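Local coordinates for L-ornithine N(5)-monooxygenase (Pseudomonas aeruginosa, PDB 3S5W), which catalyses the FAD- and NADPH-dependent N5-hydroxylation of L-ornithine, the first step toward the hydroxamate groups of the siderophore pyoverdin, at residues V36-S41 and W135-F140; I47-R52 and S442-L447; Q347-A352 and D367-A372. One frame throughout, in Å; residues are numbered along the deposited sequence.

Interaction 1: V36-S41 and W135-F140; sequences VGFGPS and WVASHF. With FAD (flavin-adenine dinucleotide), chain C.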
loop_
_atom_site.group_PDB
_atom_site.type_symbol
_atom_site.label_atom_id
_atom_site.label_comp_id
_atom_site.label_asym_id
_atom_site.label_seq_id
_atom_site.Cartn_x
_atom_site.Cartn_y
_atom_site.Cartn_z
ATOM N N VAL A 36 -4.856 3.684 -13.879
ATOM C CA VAL A 36 -5.756 3.625 -12.757
ATOM C C VAL A 36 -4.897 3.863 -11.505
ATOM O O VAL A 36 -4.047 3.005 -11.158
ATOM C CB VAL A 36 -6.433 2.257 -12.657
ATOM C CG1 VAL A 36 -7.437 2.252 -11.510
ATOM C CG2 VAL A 36 -7.092 1.885 -13.984
ATOM N N GLY A 37 -5.123 5.008 -10.864
ATOM C CA GLY A 37 -4.377 5.450 -9.680
ATOM C C GLY A 37 -3.249 6.411 -10.024
ATOM O O GLY A 37 -2.647 6.348 -11.106
ATOM N N PHE A 38 -2.973 7.321 -9.099
ATOM C CA PHE A 38 -1.801 8.174 -9.227
ATOM C C PHE A 38 -1.070 8.196 -7.880
ATOM O O PHE A 38 -0.733 9.259 -7.353
ATOM C CB PHE A 38 -2.170 9.600 -9.693
ATOM C CG PHE A 38 -1.027 10.325 -10.385
ATOM C CD1 PHE A 38 -0.201 9.638 -11.294
ATOM C CD2 PHE A 38 -0.780 11.673 -10.142
ATOM C CE1 PHE A 38 0.837 10.280 -11.962
ATOM C CE2 PHE A 38 0.268 12.343 -10.806
ATOM C CZ PHE A 38 1.084 11.631 -11.713
ATOM N N GLY A 39 -0.874 7.006 -7.316
ATOM C CA GLY A 39 0.025 6.839 -6.162
ATOM C C GLY A 39 1.468 6.691 -6.649
ATOM O O GLY A 39 1.759 6.848 -7.854
ATOM N N PRO A 40 2.392 6.345 -5.725
ATOM C CA PRO A 40 3.802 6.228 -6.068
ATOM C C PRO A 40 4.103 5.421 -7.328
ATOM O O PRO A 40 4.957 5.828 -8.102
ATOM C CB PRO A 40 4.424 5.567 -4.816
ATOM C CG PRO A 40 3.545 6.070 -3.670
ATOM C CD PRO A 40 2.152 6.290 -4.268
ATOM N N SER A 41 3.406 4.301 -7.555
ATOM C CA SER A 41 3.709 3.495 -8.744
ATOM C C SER A 41 3.528 4.312 -10.033
ATOM O O SER A 41 4.379 4.308 -10.914
ATOM C CB SER A 41 2.840 2.235 -8.799
ATOM O OG SER A 41 3.306 1.295 -7.862
ATOM N N TRP A 135 4.271 16.975 -3.752
ATOM C CA TRP A 135 5.101 17.940 -4.460
ATOM C C TRP A 135 5.511 17.397 -5.838
ATOM O O TRP A 135 5.390 18.106 -6.830
ATOM C CB TRP A 135 6.323 18.337 -3.630
ATOM C CG TRP A 135 7.288 19.240 -4.365
ATOM C CD1 TRP A 135 7.170 20.598 -4.553
ATOM C CD2 TRP A 135 8.509 18.846 -5.003
ATOM N NE1 TRP A 135 8.247 21.067 -5.264
ATOM C CE2 TRP A 135 9.086 20.017 -5.553
ATOM C CE3 TRP A 135 9.172 17.610 -5.168
ATOM C CZ2 TRP A 135 10.301 19.991 -6.262
ATOM C CZ3 TRP A 135 10.376 17.579 -5.863
ATOM C CH2 TRP A 135 10.938 18.765 -6.395
ATOM N N VAL A 136 5.950 16.138 -5.910
ATOM C CA VAL A 136 6.323 15.550 -7.190
ATOM C C VAL A 136 5.090 15.529 -8.132
ATOM O O VAL A 136 5.215 15.938 -9.278
ATOM C CB VAL A 136 6.910 14.140 -7.057
ATOM C CG1 VAL A 136 7.142 13.488 -8.440
ATOM C CG2 VAL A 136 8.284 14.197 -6.314
ATOM N N ALA A 137 3.959 15.015 -7.638
ATOM C CA ALA A 137 2.725 14.851 -8.432
ATOM C C ALA A 137 2.222 16.191 -9.002
ATOM O O ALA A 137 1.703 16.209 -10.109
ATOM C CB ALA A 137 1.616 14.174 -7.594
ATOM N N SER A 138 2.399 17.285 -8.257
ATOM C CA SER A 138 2.043 18.642 -8.694
ATOM C C SER A 138 2.810 19.116 -9.941
ATOM O O SER A 138 2.477 20.168 -10.491
ATOM C CB SER A 138 2.224 19.670 -7.556
ATOM O OG SER A 138 3.591 20.042 -7.465
ATOM N N HIS A 139 3.832 18.371 -10.383
ATOM C CA HIS A 139 4.494 18.649 -11.675
ATOM C C HIS A 139 3.826 17.950 -12.860
ATOM O O HIS A 139 4.285 18.087 -14.002
ATOM C CB HIS A 139 5.980 18.272 -11.637
ATOM C CG HIS A 139 6.783 19.125 -10.712
ATOM N ND1 HIS A 139 6.786 18.938 -9.347
ATOM C CD2 HIS A 139 7.590 20.187 -10.955
ATOM C CE1 HIS A 139 7.557 19.854 -8.786
ATOM N NE2 HIS A 139 8.065 20.616 -9.741
ATOM N N PHE A 140 2.747 17.204 -12.590
ATOM C CA PHE A 140 2.090 16.372 -13.624
ATOM C C PHE A 140 0.594 16.675 -13.739
ATOM O O PHE A 140 -0.212 15.807 -14.102
ATOM C CB PHE A 140 2.380 14.868 -13.392
ATOM C CG PHE A 140 3.821 14.544 -13.513
ATOM C CD1 PHE A 140 4.666 14.660 -12.407
ATOM C CD2 PHE A 140 4.361 14.184 -14.740
ATOM C CE1 PHE A 140 6.045 14.426 -12.527
ATOM C CE2 PHE A 140 5.727 13.941 -14.861
ATOM C CZ PHE A 140 6.560 14.051 -13.751
HETATM P PA FAD C . -1.067 3.206 -3.661
HETATM O O1A FAD C . -1.942 2.395 -2.781
HETATM O O2A FAD C . -0.085 4.140 -2.932
HETATM O O5B FAD C . -1.977 4.123 -4.647
HETATM C C5B FAD C . -3.098 3.552 -5.280
HETATM C C4B FAD C . -3.922 4.741 -5.743
HETATM O O4B FAD C . -4.990 4.239 -6.501
HETATM C C3B FAD C . -4.538 5.468 -4.552
HETATM O O3B FAD C . -4.136 6.824 -4.557
HETATM C C2B FAD C . -6.052 5.314 -4.747
HETATM O O2B FAD C . -6.759 6.520 -4.483
HETATM C C1B FAD C . -6.149 5.006 -6.210
HETATM N N9A FAD C . -7.262 4.151 -6.608
HETATM C C8A FAD C . -7.626 2.913 -6.088
HETATM N N7A FAD C . -8.679 2.451 -6.827
HETATM C C5A FAD C . -8.949 3.364 -7.799
HETATM C C6A FAD C . -9.905 3.399 -8.814
HETATM N N6A FAD C . -10.615 2.301 -9.119
HETATM N N1A FAD C . -9.930 4.506 -9.658
HETATM C C2A FAD C . -9.037 5.552 -9.536
HETATM N N3A FAD C . -8.082 5.520 -8.526
HETATM C C4A FAD C . -8.052 4.437 -7.677
HETATM N N1 FAD C . 6.138 0.976 1.339
HETATM C C2 FAD C . 7.467 1.302 1.574
HETATM O O2 FAD C . 8.328 1.001 0.764
HETATM N N3 FAD C . 7.836 1.969 2.724
HETATM C C4 FAD C . 6.905 2.343 3.661
HETATM O O4 FAD C . 7.277 2.983 4.660
HETATM C C4X FAD C . 5.556 2.003 3.439
HETATM N N5 FAD C . 4.592 2.348 4.376
HETATM C C5X FAD C . 3.268 2.002 4.162
HETATM C C6 FAD C . 2.305 2.357 5.118
HETATM C C7 FAD C . 0.970 2.024 4.933
HETATM C C7M FAD C . -0.008 2.429 6.008
HETATM C C8 FAD C . 0.599 1.308 3.801
HETATM C C8M FAD C . -0.826 0.917 3.534
HETATM C C9 FAD C . 1.546 0.952 2.846
HETATM C C9A FAD C . 2.892 1.309 3.002
HETATM N N10 FAD C . 3.860 0.957 2.053
HETATM C C10 FAD C . 5.189 1.291 2.289
HETATM C "C1'" FAD C . 3.528 0.166 0.826
HETATM C "C2'" FAD C . 2.760 0.954 -0.254
HETATM O "O2'" FAD C . 2.024 -0.056 -0.952
HETATM C "C3'" FAD C . 3.744 1.635 -1.193
HETATM O "O3'" FAD C . 4.627 2.532 -0.489
HETATM C "C4'" FAD C . 3.018 2.475 -2.274
HETATM O "O4'" FAD C . 2.043 3.301 -1.649
HETATM C "C5'" FAD C . 2.420 1.648 -3.441
HETATM O "O5'" FAD C . 2.128 2.556 -4.487
HETATM P P FAD C . 0.937 2.320 -5.557
HETATM O O1P FAD C . 0.877 3.591 -6.367
HETATM O O2P FAD C . 1.242 1.033 -6.274
HETATM O O3P FAD C . -0.360 2.162 -4.640
#
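The F38 ring bridges to W135-F140 with the two carbons at its far end. CZ meets F140 CB at 3.9 Å, the methylene lying at the ring edge near its plane, while CE2 reaches the A137 methyl, CB, at the same 3.9 Å from an oblique direction. With CG roughly anti to the backbone N (chi1 -156°), the phenyl extends away from FAD toward W135-F140; the F38 and F140 side chains cross at about a right angle. A137-F140 is a type I turn, closed by F140 N to A137 O at 2.9 Å, which brings both partners to one ring.

Behind F38 the loop and the first turn of helix 40-56 hold FAD. S41 N donates to phosphate O1P (2.9 Å) and S41 OG bonds to O2P (2.6 Å), with R435 also on that hydroxyl. G37 CA lies 3.5 Å from the ribose O4B, and G39 is the N-cap of the helix: the glycine-rich phosphate turn of a Rossmann-type FAD domain. F38 N hydrogen-bonds D65 OD2, the oxygen that also bonds FAD; F63, on the same strand 61-65, meets the F38 ring. V136 and F140 lean on helix 40-56, F38 and A137 on strand 144-146.

Interaction 2: I47-R52 and S442-L447; sequences IALQER and SLYQHL. With PO4 (phosphate ion), chain G.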
loop_
_atom_site.group_PDB
_atom_site.type_symbol
_atom_site.label_atom_id
_atom_site.label_comp_id
_atom_site.label_asym_id
_atom_site.label_seq_id
_atom_site.Cartn_x
_atom_site.Cartn_y
_atom_site.Cartn_z
ATOM N N ILE A 47 7.090 10.124 -14.297
ATOM C CA ILE A 47 8.465 10.640 -14.363
ATOM C C ILE A 47 9.284 9.923 -15.434
ATOM O O ILE A 47 9.976 10.570 -16.244
ATOM C CB ILE A 47 9.205 10.516 -13.001
ATOM C CG1 ILE A 47 8.493 11.333 -11.935
ATOM C CG2 ILE A 47 10.679 10.919 -13.137
ATOM C CD1 ILE A 47 8.926 10.969 -10.492
ATOM N N ALA A 48 9.225 8.595 -15.438
ATOM C CA ALA A 48 10.033 7.827 -16.381
ATOM C C ALA A 48 9.580 8.091 -17.838
ATOM O O ALA A 48 10.421 8.168 -18.761
ATOM C CB ALA A 48 9.956 6.372 -16.061
ATOM N N LEU A 49 8.271 8.258 -18.019
ATOM C CA LEU A 49 7.698 8.641 -19.335
ATOM C C LEU A 49 8.203 9.993 -19.786
ATOM O O LEU A 49 8.612 10.137 -20.946
ATOM C CB LEU A 49 6.160 8.631 -19.326
ATOM C CG LEU A 49 5.484 7.270 -19.192
ATOM C CD1 LEU A 49 3.991 7.421 -18.893
ATOM C CD2 LEU A 49 5.744 6.385 -20.391
ATOM N N GLN A 50 8.202 10.966 -18.871
ATOM C CA GLN A 50 8.736 12.312 -19.139
ATOM C C GLN A 50 10.231 12.318 -19.530
ATOM O O GLN A 50 10.638 13.108 -20.408
ATOM C CB GLN A 50 8.455 13.280 -17.976
ATOM C CG GLN A 50 9.140 14.637 -18.122
ATOM C CD GLN A 50 8.801 15.604 -17.008
ATOM O OE1 GLN A 50 7.944 16.476 -17.169
ATOM N NE2 GLN A 50 9.461 15.453 -15.867
ATOM N N GLU A 51 11.040 11.446 -18.896
ATOM C CA GLU A 51 12.467 11.296 -19.268
ATOM C C GLU A 51 12.681 10.768 -20.675
ATOM O O GLU A 51 13.652 11.136 -21.328
ATOM C CB GLU A 51 13.239 10.379 -18.291
ATOM C CG GLU A 51 13.235 10.898 -16.844
ATOM C CD GLU A 51 14.087 10.057 -15.849
ATOM O OE1 GLU A 51 14.571 8.954 -16.214
ATOM O OE2 GLU A 51 14.263 10.529 -14.693
ATOM N N ARG A 52 11.785 9.896 -21.123
ATOM C CA ARG A 52 11.874 9.288 -22.442
ATOM C C ARG A 52 11.344 10.181 -23.574
ATOM O O ARG A 52 11.686 9.959 -24.737
ATOM C CB ARG A 52 11.128 7.961 -22.455
ATOM C CG ARG A 52 11.758 6.855 -21.634
ATOM C CD ARG A 52 10.974 5.568 -21.752
ATOM N NE ARG A 52 11.608 4.440 -21.051
ATOM C CZ ARG A 52 12.588 3.674 -21.533
ATOM N NH1 ARG A 52 13.082 3.890 -22.741
ATOM N NH2 ARG A 52 13.075 2.668 -20.805
ATOM N N SER A 442 8.829 -0.747 -22.220
ATOM C CA SER A 442 7.946 -1.704 -22.860
ATOM C C SER A 442 6.798 -0.979 -23.602
ATOM O O SER A 442 6.451 -1.347 -24.727
ATOM C CB SER A 442 7.383 -2.652 -21.819
ATOM O OG SER A 442 6.405 -3.518 -22.373
ATOM N N LEU A 443 6.209 0.027 -22.956
ATOM C CA LEU A 443 5.089 0.774 -23.527
ATOM C C LEU A 443 5.475 1.450 -24.831
ATOM O O LEU A 443 4.734 1.326 -25.821
ATOM C CB LEU A 443 4.537 1.800 -22.535
ATOM C CG LEU A 443 3.391 2.700 -23.011
ATOM C CD1 LEU A 443 2.162 1.871 -23.388
ATOM C CD2 LEU A 443 3.022 3.717 -21.953
ATOM N N TYR A 444 6.616 2.152 -24.838
ATOM C CA TYR A 444 7.120 2.774 -26.075
ATOM C C TYR A 444 7.373 1.728 -27.154
ATOM O O TYR A 444 7.032 1.956 -28.311
ATOM C CB TYR A 444 8.391 3.598 -25.848
ATOM C CG TYR A 444 8.148 5.040 -25.476
ATOM C CD1 TYR A 444 7.893 6.007 -26.461
ATOM C CD2 TYR A 444 8.180 5.446 -24.149
ATOM C CE1 TYR A 444 7.682 7.334 -26.123
ATOM C CE2 TYR A 444 7.963 6.762 -23.793
ATOM C CZ TYR A 444 7.717 7.711 -24.778
ATOM O OH TYR A 444 7.513 9.017 -24.411
ATOM N N GLN A 445 7.958 0.596 -26.775
ATOM C CA GLN A 445 8.192 -0.506 -27.706
ATOM C C GLN A 445 6.873 -1.022 -28.300
ATOM O O GLN A 445 6.794 -1.280 -29.505
ATOM C CB GLN A 445 8.991 -1.631 -27.026
ATOM C CG GLN A 445 9.354 -2.849 -27.908
ATOM C CD GLN A 445 10.146 -2.488 -29.184
ATOM O OE1 GLN A 445 11.039 -1.631 -29.168
ATOM N NE2 GLN A 445 9.807 -3.145 -30.291
ATOM N N HIS A 446 5.844 -1.161 -27.465
ATOM C CA HIS A 446 4.533 -1.590 -27.938
ATOM C C HIS A 446 3.857 -0.562 -28.861
ATOM O O HIS A 446 3.272 -0.938 -29.880
ATOM C CB HIS A 446 3.605 -1.933 -26.774
ATOM C CG HIS A 446 2.171 -2.085 -27.180
ATOM N ND1 HIS A 446 1.674 -3.246 -27.732
ATOM C CD2 HIS A 446 1.131 -1.216 -27.137
ATOM C CE1 HIS A 446 0.390 -3.089 -28.003
ATOM N NE2 HIS A 446 0.035 -1.866 -27.653
ATOM N N LEU A 447 3.927 0.713 -28.491
ATOM C CA LEU A 447 3.288 1.792 -29.250
ATOM C C LEU A 447 4.039 2.218 -30.528
ATOM O O LEU A 447 3.461 2.901 -31.375
ATOM C CB LEU A 447 3.017 3.003 -28.352
ATOM C CG LEU A 447 2.002 2.843 -27.206
ATOM C CD1 LEU A 447 1.960 4.097 -26.342
ATOM C CD2 LEU A 447 0.603 2.512 -27.718
HETATM P P PO4 G . 2.530 -6.429 -29.030
HETATM O O1 PO4 G . 3.286 -5.379 -28.233
HETATM O O2 PO4 G . 1.037 -6.186 -28.898
HETATM O O3 PO4 G . 2.950 -6.334 -30.477
HETATM O O4 PO4 G . 2.857 -7.819 -28.523
#
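L49 and L443 meet through single methyls, CD2 to CD2 at 4.1 Å, their side chains crossing at about a right angle. The same L49 methyl also approaches the Y444 ring at CE2, likewise at 4.1 Å and obliquely, so one branch of the leucine serves both partners. CG anti to the carbonyl carbon (chi1 -68°) helps carry that methyl across from the flank of its helix to the facing one.

The methylenes of R52 pack on the same ring. CB comes to 3.6 Å from Y444 CE2 and CD to 3.7 Å from Y444 CD2, the two side chains sliding past each other in opposite directions. The guanidinium plane is turned 42° from the ring, so arginine and tyrosine meet through methylenes rather than as a parallel stack.

Strand 30-36, the FAD phosphate turn and helix 40-56, which carries L49 and R52, form the opening beta-alpha unit of the Rossmann-type FAD domain. Helix 432-447, at the C-terminal end of the chain, packs on it: the short segments run at 56° with axes 11.7 Å apart, and both L49 and L443 touch L33 of the strand.

The polar ends find partners beyond the two segments: Y444 OH bonds to the carbonyl of G57, just past helix 40-56, and the R52 guanidinium is anchored through NE by S440, NH2 by the E437 carbonyl and NH1 by Q56, which tethers it to helix 432-447 as well as to its own helix.

On another side of the C-terminal helix, H446 ND1 donates to O1 of a phosphate, probably from the crystallisation liquor and also held by R401. The bond is 2.7 Å long, nearly straight, and meets the imidazole at its edge.

Interaction 3: Q347-A352 and D367-A372; sequences QGIELA and DAVILA. With NAP (NADP nicotinamide-adenine-dinucleotide phosphate), chain F.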
loop_
_atom_site.group_PDB
_atom_site.type_symbol
_atom_site.label_atom_id
_atom_site.label_comp_id
_atom_site.label_asym_id
_atom_site.label_seq_id
_atom_site.Cartn_x
_atom_site.Cartn_y
_atom_site.Cartn_z
ATOM N N GLN A 347 -24.086 -1.830 24.324
ATOM C CA GLN A 347 -22.920 -1.454 25.163
ATOM C C GLN A 347 -21.561 -1.406 24.438
ATOM O O GLN A 347 -20.586 -0.927 25.006
ATOM C CB GLN A 347 -22.772 -2.395 26.377
ATOM C CG GLN A 347 -23.870 -2.281 27.457
ATOM C CD GLN A 347 -25.104 -3.113 27.133
ATOM O OE1 GLN A 347 -26.229 -2.595 27.136
ATOM N NE2 GLN A 347 -24.904 -4.409 26.841
ATOM N N GLY A 348 -21.494 -1.911 23.209
ATOM C CA GLY A 348 -20.238 -1.927 22.451
ATOM C C GLY A 348 -20.106 -3.163 21.577
ATOM O O GLY A 348 -21.115 -3.824 21.272
ATOM N N ILE A 349 -18.881 -3.443 21.127
ATOM C CA ILE A 349 -18.609 -4.616 20.317
ATOM C C ILE A 349 -18.094 -5.704 21.268
ATOM O O ILE A 349 -17.039 -5.543 21.909
ATOM C CB ILE A 349 -17.592 -4.332 19.145
ATOM C CG1 ILE A 349 -18.081 -3.160 18.272
ATOM C CG2 ILE A 349 -17.325 -5.599 18.308
ATOM C CD1 ILE A 349 -19.492 -3.356 17.662
ATOM N N GLU A 350 -18.845 -6.799 21.358
ATOM C CA GLU A 350 -18.500 -7.876 22.268
ATOM C C GLU A 350 -17.646 -8.889 21.505
ATOM O O GLU A 350 -18.031 -9.358 20.446
ATOM C CB GLU A 350 -19.794 -8.505 22.848
ATOM C CG GLU A 350 -19.534 -9.650 23.787
ATOM C CD GLU A 350 -20.823 -10.244 24.303
ATOM O OE1 GLU A 350 -21.525 -9.573 25.079
ATOM O OE2 GLU A 350 -21.135 -11.371 23.901
ATOM N N LEU A 351 -16.460 -9.196 22.023
ATOM C CA LEU A 351 -15.566 -10.124 21.346
ATOM C C LEU A 351 -15.399 -11.338 22.235
ATOM O O LEU A 351 -15.111 -11.185 23.418
ATOM C CB LEU A 351 -14.170 -9.504 21.133
ATOM C CG LEU A 351 -14.027 -8.256 20.253
ATOM C CD1 LEU A 351 -12.528 -7.954 20.028
ATOM C CD2 LEU A 351 -14.751 -8.408 18.913
ATOM N N ALA A 352 -15.582 -12.521 21.649
ATOM C CA ALA A 352 -15.296 -13.778 22.325
ATOM C C ALA A 352 -13.871 -14.155 21.924
ATOM O O ALA A 352 -13.578 -14.380 20.746
ATOM C CB ALA A 352 -16.320 -14.868 21.937
ATOM N N ASP A 367 -15.463 -0.351 23.024
ATOM C CA ASP A 367 -16.109 0.815 22.471
ATOM C C ASP A 367 -15.808 0.921 20.978
ATOM O O ASP A 367 -16.615 1.446 20.211
ATOM C CB ASP A 367 -15.639 2.073 23.212
ATOM C CG ASP A 367 -16.138 2.121 24.650
ATOM O OD1 ASP A 367 -15.333 1.977 25.602
ATOM O OD2 ASP A 367 -17.350 2.287 24.837
ATOM N N ALA A 368 -14.641 0.403 20.576
ATOM C CA ALA A 368 -14.202 0.391 19.189
ATOM C C ALA A 368 -13.251 -0.786 18.937
ATOM O O ALA A 368 -12.597 -1.301 19.875
ATOM C CB ALA A 368 -13.531 1.740 18.814
ATOM N N VAL A 369 -13.224 -1.252 17.702
ATOM C CA VAL A 369 -12.313 -2.306 17.290
ATOM C C VAL A 369 -11.583 -1.841 16.011
ATOM O O VAL A 369 -12.205 -1.570 14.973
ATOM C CB VAL A 369 -13.010 -3.675 17.056
ATOM C CG1 VAL A 369 -12.009 -4.737 16.597
ATOM C CG2 VAL A 369 -13.820 -4.120 18.295
ATOM N N ILE A 370 -10.261 -1.763 16.098
ATOM C CA ILE A 370 -9.437 -1.406 14.959
ATOM C C ILE A 370 -8.861 -2.697 14.368
ATOM O O ILE A 370 -8.196 -3.482 15.059
ATOM C CB ILE A 370 -8.293 -0.423 15.372
ATOM C CG1 ILE A 370 -8.885 0.787 16.134
ATOM C CG2 ILE A 370 -7.375 -0.070 14.169
ATOM C CD1 ILE A 370 -7.805 1.770 16.702
ATOM N N LEU A 371 -9.117 -2.899 13.089
ATOM C CA LEU A 371 -8.580 -4.033 12.342
ATOM C C LEU A 371 -7.264 -3.620 11.678
ATOM O O LEU A 371 -7.259 -2.979 10.650
ATOM C CB LEU A 371 -9.603 -4.511 11.298
ATOM C CG LEU A 371 -10.992 -4.814 11.873
ATOM C CD1 LEU A 371 -11.973 -5.246 10.724
ATOM C CD2 LEU A 371 -10.889 -5.890 12.907
ATOM N N ALA A 372 -6.140 -3.977 12.301
ATOM C CA ALA A 372 -4.824 -3.643 11.754
ATOM C C ALA A 372 -4.307 -4.908 11.076
ATOM O O ALA A 372 -3.238 -5.463 11.425
ATOM C CB ALA A 372 -3.899 -3.161 12.899
HETATM P PA NAP F . 0.770 -7.226 7.804
HETATM O O1A NAP F . 2.225 -7.232 7.995
HETATM O O2A NAP F . 0.298 -8.089 6.739
HETATM O O5B NAP F . 0.130 -7.481 9.232
HETATM C C5B NAP F . -1.125 -8.052 9.257
HETATM C C4B NAP F . -1.350 -8.372 10.719
HETATM O O4B NAP F . -2.704 -8.720 10.776
HETATM C C3B NAP F . -0.521 -9.587 11.156
HETATM O O3B NAP F . -0.270 -9.400 12.543
HETATM C C2B NAP F . -1.547 -10.713 10.937
HETATM O O2B NAP F . -1.365 -11.759 11.847
HETATM C C1B NAP F . -2.884 -10.015 11.287
HETATM N N9A NAP F . -3.998 -10.728 10.642
HETATM C C8A NAP F . -4.214 -10.882 9.288
HETATM N N7A NAP F . -5.335 -11.613 9.096
HETATM C C5A NAP F . -5.814 -11.948 10.306
HETATM C C6A NAP F . -6.917 -12.709 10.698
HETATM N N6A NAP F . -7.703 -13.273 9.789
HETATM N N1A NAP F . -7.150 -12.883 12.030
HETATM C C2A NAP F . -6.351 -12.330 12.994
HETATM N N3A NAP F . -5.250 -11.573 12.612
HETATM C C4A NAP F . -4.986 -11.407 11.292
HETATM O O3 NAP F . 0.209 -5.724 7.609
HETATM P PN NAP F . 0.636 -4.265 8.213
HETATM O O1N NAP F . -0.423 -3.319 7.726
HETATM O O2N NAP F . 0.917 -4.298 9.685
HETATM O O5D NAP F . 1.976 -4.088 7.337
HETATM C C5D NAP F . 3.263 -3.650 7.714
HETATM C C4D NAP F . 3.687 -2.944 6.431
HETATM O O4D NAP F . 4.543 -1.843 6.579
HETATM C C3D NAP F . 4.396 -3.763 5.364
HETATM O O3D NAP F . 3.598 -4.822 4.892
HETATM C C2D NAP F . 4.695 -2.642 4.355
HETATM O O2D NAP F . 3.726 -2.421 3.337
HETATM C C1D NAP F . 4.772 -1.396 5.248
HETATM P P2B NAP F . -0.657 -13.167 11.470
HETATM O O1X NAP F . -1.142 -14.053 12.610
HETATM O O2X NAP F . 0.822 -12.834 11.492
HETATM O O3X NAP F . -1.104 -13.588 10.092
#
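A single methyl, V369 CG2, makes every close contact between these two strands, which belong to different sheets and do not pair. It lies 3.8 Å from I349 CG2 and 3.9 Å from I349 CB, the two branched side chains crossing at about a right angle, and the tip of L351 joins more loosely, CD1 to V369 CG2 at 4.4 Å. With the other valine branch anti to the backbone N (chi1 179°), CG2 stands anti to the carbonyl carbon, which presents it to I349. I349 and L351 are alternate residues, so both point to the same side of their strand, while E350 between them points the other way and forms a salt bridge with R341. Further aliphatic cover comes from strand 228-233, where A231 touches L351 and I233 touches V369.

G348 begins its strand at phi 145°, where a side chain would collide with the carbonyl O of Q347; glycine has none. At the start of the second segment D367 accepts a bond from K229 N, and at its end A372 O lies 3.4 Å from O4B of the adenosine ribose of NADP, a contact rather than a bond.

Strand 348-355 is the middle of a three-stranded antiparallel meander; from its last strand, 361-366, the chain passes straight into 368-371 of the five-stranded parallel sheet. Such a meander packed on a parallel sheet is characteristic of the Rossmann-type NADPH domain of two-dinucleotide-binding flavoproteins.

Interactions 1 and 2 share helix 40-56 and touch directly, V136 CG1 and the F140 ring packing on I47. Interaction 1 lies nearest the chain's centre and joins the FAD phosphate turn to helix 126-137 and the turn A137-F140; interaction 2, farther out, holds the later part of the shared helix to the C-terminal helix. Interaction 3 is on the opposite side of the centre, about 36 Å from interaction 1 between centres, in the NADP-binding half. All touching residues of interactions 1 and 3 are buried, phenyl against methyl and methylene in one, branched aliphatic groups between two sheets in the other; interaction 2 adds partly exposed R52, its methylenes on tyrosine beside the leucines.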